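Local coordinates for malonyl acyl carrier protein transacylase (PDB 3IM8), which probably transfers the malonyl group of malonyl-CoA to holo-acyl carrier protein, the step that supplies malonyl units to bacterial fatty acid synthesis, at residues Val112-Arg115 and Gly116-Glu120; Leu55-Thr58 and Arg59-Gln62; Ile240-Leu243 and Leu244-Val248. All blocks are in the same frame, centred on the assembly; numbering follows the deposited sequence.

Contact 1 of 3, residues Val112-Arg115 and Gly116-Glu120. With ACT (acetate ion), chain B.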
# COMPACT_ATOMS: atom_id res chain seq x y z
N VAL A 112 -8.08 9.89 -1.70
CA VAL A 112 -6.64 9.60 -1.90
C VAL A 112 -5.91 10.72 -2.68
O VAL A 112 -4.72 10.90 -2.47
CB VAL A 112 -6.29 8.14 -2.47
CG1 VAL A 112 -6.89 6.99 -1.52
CG2 VAL A 112 -6.78 7.96 -3.89
N ALA A 113 -6.62 11.45 -3.55
CA ALA A 113 -6.02 12.66 -4.17
C ALA A 113 -5.60 13.65 -3.11
O ALA A 113 -4.54 14.25 -3.23
CB ALA A 113 -6.96 13.31 -5.12
N LYS A 114 -6.42 13.79 -2.06
CA LYS A 114 -6.10 14.66 -0.92
C LYS A 114 -4.99 14.08 -0.07
O LYS A 114 -3.99 14.79 0.21
CB LYS A 114 -7.35 14.94 -0.11
CG LYS A 114 -8.17 16.12 -0.68
CD LYS A 114 -9.54 16.17 0.00
CE LYS A 114 -10.41 17.39 -0.38
NZ LYS A 114 -9.80 18.66 0.17
N ARG A 115 -5.10 12.78 0.28
CA ARG A 115 -4.07 12.05 1.02
C ARG A 115 -2.71 12.21 0.35
O ARG A 115 -1.71 12.47 1.04
CB ARG A 115 -4.39 10.53 1.12
CG ARG A 115 -3.38 9.76 1.91
CD ARG A 115 -3.77 8.27 2.03
NE ARG A 115 -2.84 7.42 2.80
CZ ARG A 115 -1.82 6.71 2.29
NH1 ARG A 115 -1.47 6.81 1.01
NH2 ARG A 115 -1.11 5.93 3.09
N GLY A 116 -2.67 12.00 -0.97
CA GLY A 116 -1.41 12.13 -1.75
C GLY A 116 -0.77 13.52 -1.61
O GLY A 116 0.43 13.65 -1.27
N ALA A 117 -1.59 14.54 -1.87
CA ALA A 117 -1.23 15.94 -1.66
C ALA A 117 -0.65 16.15 -0.28
O ALA A 117 0.49 16.61 -0.20
CB ALA A 117 -2.45 16.88 -1.92
N TYR A 118 -1.37 15.77 0.79
CA TYR A 118 -0.90 16.03 2.17
C TYR A 118 0.41 15.35 2.45
O TYR A 118 1.25 15.93 3.13
CB TYR A 118 -1.88 15.58 3.24
CG TYR A 118 -3.29 16.17 3.14
CD1 TYR A 118 -4.40 15.41 3.53
CD2 TYR A 118 -3.52 17.48 2.65
CE1 TYR A 118 -5.70 15.92 3.44
CE2 TYR A 118 -4.83 18.02 2.57
CZ TYR A 118 -5.90 17.22 2.97
OH TYR A 118 -7.18 17.68 2.92
N MET A 119 0.58 14.12 1.96
CA MET A 119 1.82 13.33 2.17
C MET A 119 3.01 13.96 1.45
O MET A 119 4.10 14.06 2.02
CB MET A 119 1.64 11.86 1.75
CG MET A 119 0.71 11.12 2.71
SD MET A 119 0.39 9.36 2.40
CE MET A 119 1.99 8.61 2.61
N GLU A 120 2.79 14.36 0.20
CA GLU A 120 3.80 15.01 -0.67
C GLU A 120 4.30 16.33 -0.07
O GLU A 120 5.51 16.57 -0.02
CB GLU A 120 3.21 15.23 -2.09
CG GLU A 120 4.15 15.85 -3.17
CD GLU A 120 3.68 15.60 -4.68
OE1 GLU A 120 2.44 15.65 -5.01
OE2 GLU A 120 4.59 15.34 -5.52
C ACT B . 2.65 5.19 0.66
O ACT B . 2.93 4.98 1.90
OXT ACT B . 1.44 5.64 0.25
CH3 ACT B . 3.85 4.87 -0.21
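Two acceptors grip R115 NH1, with M119 SD lying over the face of the same guanidinium. R115 NH1 donates to acetate OXT at 3.2 Å; the acetate oxygen lies at the guanidinium's edge, near its plane. The second acceptor is Q62 OE1. M119 stands one helical turn further on, its SD 3.4 Å above the plane of the R115 guanidinium and over the centre. The two side chains reach this place by different routes. R115 keeps CG anti to its backbone nitrogen (chi1 -178°) and runs extended to NE, whereas M119 bends at the CG-SD bond (chi3 64°) and brings M119 CE within 3.8 Å of acetate O. The sulfur thus covers the guanidinium while the edge stays available for hydrogen bonds. NH2 is bonded to S90 OG and Q247 OE1, which restrains the rotation of the group.

Beneath this head, routine i to i+4 bonds hold the helix: G116 N to V112 O at 2.8 Å and M119 N to R115 O at 3.0 Å. At K114 the carbonyl does double duty. K114 O accepts from Y118 N at 2.9 Å and lies 3.3 Å above one face of the Y118 ring, toward the rim. The K114 chain runs alongside that ring in the same direction.

Acetate, probably from the crystallisation liquor, also bonds to S90 OG and H199 NE2, the predicted active-site pair. The acetate's place against R115 is consistent with R115 being the arginine that holds the malonyl carboxylate in related FabD enzymes. Within helix 105-122, V112 faces helices 58-78 and 92-99, while Y118 OH bonds to T213 of helix 204-215, so that the segment is wedged among three helices.

Contact 2 of 3, residues Leu55-Thr58 and Arg59-Gln62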
# COMPACT_ATOMS: atom_id res chain seq x y z
N LEU A 55 2.61 10.87 -13.25
CA LEU A 55 2.25 9.54 -12.77
C LEU A 55 3.08 9.20 -11.52
O LEU A 55 2.56 8.53 -10.59
CB LEU A 55 2.39 8.45 -13.87
CG LEU A 55 2.08 6.95 -13.54
CD1 LEU A 55 0.62 6.70 -13.02
CD2 LEU A 55 2.40 5.99 -14.65
N ASN A 56 4.35 9.63 -11.51
CA ASN A 56 5.30 9.40 -10.42
C ASN A 56 5.24 10.48 -9.32
O ASN A 56 6.01 10.40 -8.36
CB ASN A 56 6.74 9.27 -10.98
CG ASN A 56 6.95 7.96 -11.75
OD1 ASN A 56 6.32 6.96 -11.44
ND2 ASN A 56 7.83 7.97 -12.74
N GLN A 57 4.37 11.49 -9.48
CA GLN A 57 4.08 12.50 -8.43
C GLN A 57 2.92 12.09 -7.49
O GLN A 57 1.77 12.04 -7.90
CB GLN A 57 3.76 13.88 -9.02
CG GLN A 57 4.96 14.51 -9.76
CD GLN A 57 4.55 15.80 -10.52
OE1 GLN A 57 3.66 16.54 -10.05
NE2 GLN A 57 5.19 16.04 -11.73
N THR A 58 3.28 11.90 -6.22
CA THR A 58 2.41 11.35 -5.18
C THR A 58 0.92 11.73 -5.27
O THR A 58 0.05 10.84 -5.17
CB THR A 58 3.03 11.60 -3.75
OG1 THR A 58 4.41 11.22 -3.76
CG2 THR A 58 2.30 10.77 -2.67
N ARG A 59 0.60 12.99 -5.48
CA ARG A 59 -0.80 13.42 -5.53
C ARG A 59 -1.56 12.80 -6.73
O ARG A 59 -2.79 12.70 -6.67
CB ARG A 59 -0.94 14.96 -5.53
CG ARG A 59 -0.57 15.61 -6.89
CD ARG A 59 -1.44 16.80 -7.24
NE ARG A 59 -1.48 17.87 -6.24
CZ ARG A 59 -0.40 18.44 -5.68
NH1 ARG A 59 0.83 18.03 -6.00
NH2 ARG A 59 -0.58 19.40 -4.78
N TYR A 60 -0.84 12.41 -7.79
CA TYR A 60 -1.47 11.69 -8.93
C TYR A 60 -1.24 10.17 -8.85
O TYR A 60 -2.08 9.40 -9.27
CB TYR A 60 -0.97 12.21 -10.28
CG TYR A 60 -1.10 13.70 -10.41
CD1 TYR A 60 -2.35 14.31 -10.40
CD2 TYR A 60 0.04 14.51 -10.51
CE1 TYR A 60 -2.47 15.66 -10.51
CE2 TYR A 60 -0.08 15.88 -10.62
CZ TYR A 60 -1.34 16.44 -10.61
OH TYR A 60 -1.48 17.81 -10.68
N THR A 61 -0.10 9.74 -8.33
CA THR A 61 0.13 8.32 -8.17
C THR A 61 -0.97 7.64 -7.37
O THR A 61 -1.42 6.51 -7.72
CB THR A 61 1.43 8.08 -7.43
OG1 THR A 61 2.45 8.88 -8.03
CG2 THR A 61 1.82 6.61 -7.52
N GLN A 62 -1.37 8.28 -6.27
CA GLN A 62 -2.29 7.60 -5.35
C GLN A 62 -3.64 7.31 -6.00
O GLN A 62 -4.07 6.16 -6.01
CB GLN A 62 -2.39 8.32 -4.00
CG GLN A 62 -1.03 8.28 -3.24
CD GLN A 62 -1.15 8.59 -1.74
OE1 GLN A 62 -2.25 8.62 -1.18
NE2 GLN A 62 -0.02 8.85 -1.11
O HOH W 1 4.67 8.49 -6.33
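T61 OG1 donates a hydrogen bond of 2.6 Å to L55 O, a short bond where the loop closes onto helix 58-78. With chi1 at -48° the hydroxyl sits beside T61's own backbone nitrogen and faces back across the turn. Next to it is Q57, in the N-cap position: Q57 O accepts from Y60 N at 2.6 Å and from T61 N at 3.0 Å, the latter from above the carbonyl plane. T58 and Q62 complete this packed side, lying alongside each other with T58 CG2 3.4 Å from NE2 of Q62, whose amide is held at both ends, OE1 by R115 NH1 and NE2 by Q11 OE1.

The other flank is looser. There Q57 runs beside Y60, and Q57 OE1 comes only to 3.8 Å from Y60 CE2, at the edge of the ring, with amide and ring planes 56° apart. R59 reaches away to a salt bridge with E120, and N56 is exposed, its OD1 bonded to Q14.

A water donates to both T61 OG1, at 2.8 Å, and N56 O. One hydroxyl therefore works both ways, its proton committed to L55 O while its oxygen accepts from solvent, and so it links the end of helix 52-55 to the first turn of the next helix.

Contact 3 of 3, residues Ile240-Leu243 and Leu244-Val248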
# COMPACT_ATOMS: atom_id res chain seq x y z
N ILE A 240 -12.22 2.89 11.47
CA ILE A 240 -11.56 3.25 10.19
C ILE A 240 -10.80 4.63 10.18
O ILE A 240 -9.61 4.67 9.88
CB ILE A 240 -12.55 3.16 8.99
CG1 ILE A 240 -13.16 1.75 8.90
CG2 ILE A 240 -11.90 3.59 7.64
CD1 ILE A 240 -14.49 1.75 8.18
N ALA A 241 -11.47 5.75 10.45
CA ALA A 241 -10.83 7.07 10.25
C ALA A 241 -9.68 7.30 11.21
O ALA A 241 -8.63 7.86 10.82
CB ALA A 241 -11.80 8.10 10.44
N GLN A 242 -9.86 6.85 12.46
CA GLN A 242 -8.82 6.92 13.48
C GLN A 242 -7.60 6.13 12.99
O GLN A 242 -6.46 6.54 13.18
CB GLN A 242 -9.31 6.32 14.81
CG GLN A 242 -8.60 6.86 16.06
CD GLN A 242 -7.51 5.95 16.69
OE1 GLN A 242 -7.46 4.72 16.45
NE2 GLN A 242 -6.64 6.56 17.54
N LEU A 243 -7.86 4.97 12.39
CA LEU A 243 -6.78 4.09 11.95
C LEU A 243 -6.09 4.64 10.69
O LEU A 243 -4.87 4.55 10.56
CB LEU A 243 -7.31 2.66 11.76
CG LEU A 243 -7.60 1.86 13.04
CD1 LEU A 243 -8.41 0.54 12.80
CD2 LEU A 243 -6.35 1.52 13.84
N LEU A 244 -6.86 5.22 9.75
CA LEU A 244 -6.28 5.78 8.55
C LEU A 244 -5.47 7.04 8.89
O LEU A 244 -4.42 7.31 8.30
CB LEU A 244 -7.35 6.06 7.52
CG LEU A 244 -7.97 4.77 6.98
CD1 LEU A 244 -9.14 5.16 6.18
CD2 LEU A 244 -6.97 3.91 6.18
N THR A 245 -5.98 7.80 9.85
CA THR A 245 -5.25 8.89 10.43
C THR A 245 -3.87 8.49 10.91
O THR A 245 -2.92 9.12 10.53
CB THR A 245 -6.06 9.55 11.53
OG1 THR A 245 -7.14 10.23 10.91
CG2 THR A 245 -5.19 10.55 12.32
N ARG A 246 -3.77 7.43 11.71
CA ARG A 246 -2.46 6.94 12.21
C ARG A 246 -1.61 6.23 11.15
O ARG A 246 -0.38 6.29 11.20
CB ARG A 246 -2.63 6.05 13.44
CG ARG A 246 -3.23 6.85 14.63
CD ARG A 246 -3.04 6.12 15.94
NE ARG A 246 -3.81 4.89 15.98
CZ ARG A 246 -3.32 3.67 16.18
NH1 ARG A 246 -2.02 3.44 16.33
NH2 ARG A 246 -4.14 2.64 16.21
N GLN A 247 -2.27 5.55 10.21
CA GLN A 247 -1.57 4.77 9.20
C GLN A 247 -0.42 5.52 8.51
O GLN A 247 0.63 4.91 8.28
CB GLN A 247 -2.53 4.20 8.15
CG GLN A 247 -1.91 3.25 7.16
CD GLN A 247 -2.43 3.54 5.73
OE1 GLN A 247 -2.57 4.71 5.32
NE2 GLN A 247 -2.73 2.48 4.98
N VAL A 248 -0.62 6.81 8.20
CA VAL A 248 0.37 7.63 7.45
C VAL A 248 1.63 7.95 8.29
O VAL A 248 2.72 8.19 7.76
CB VAL A 248 -0.26 8.90 6.72
CG1 VAL A 248 -1.31 8.51 5.68
CG2 VAL A 248 -0.88 9.90 7.70
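A241 O and T245 supply the hydrogen-bonding core of this helical turn. A241 O accepts from both T245 N and T245 OG1, each at 2.8 Å, and the two donors arrive from opposite faces of its plane. A chi1 of -70° lays the hydroxyl beside the backbone nitrogen, from where it can fold back onto the preceding turn and satisfy its own donor. Toward the C-terminal end, Q247 N bonds to L243 O with a less straight N-H...O angle of 144°.

The apolar share falls to I240 and L244, which run alongside each other in the same direction. I240 CG2 meets L244 CD1 at 3.5 Å, closer than usual van der Waals contact.

Looser contacts surround the R246 guanidinium: the Q242 amide crosses it, the planes 37° apart and Q242 NE2 3.6 Å from R246 NE, and the L243 methyl CD2 comes to 3.4 Å from R246 NH2. The firm partner of R246 is E250, in a salt bridge through NH1.

Further along, Q247 NE2 bonds to S90 O and Q247 O is hydrogen-bonded to H199 ND1. L244 packs on helix 92-99 and T245 on helix 204-215, so helix 240-247 lies against both.

How the contacts relate
The chain visits the three contacts in the order 2, 1, 3, all within one acyl transferase domain. Contacts 1 and 2 have centres about 9 Å apart and join helix 105-122 to the start of helix 58-78. Contact 3, on helix 240-247, is centred about 14 Å from contact 1. Contacts 2 and 3 lie about 20 Å apart between centres and do not touch, so contact 1 bridges them: V248 CG1 packs 3.4 Å from R115 NE, on a guanidinium that contact 2 also holds. Helix turns remote in sequence thus converge near S90 and H199, the predicted active-site residues, an illustration of how ordinary local contacts can position an anion-binding group.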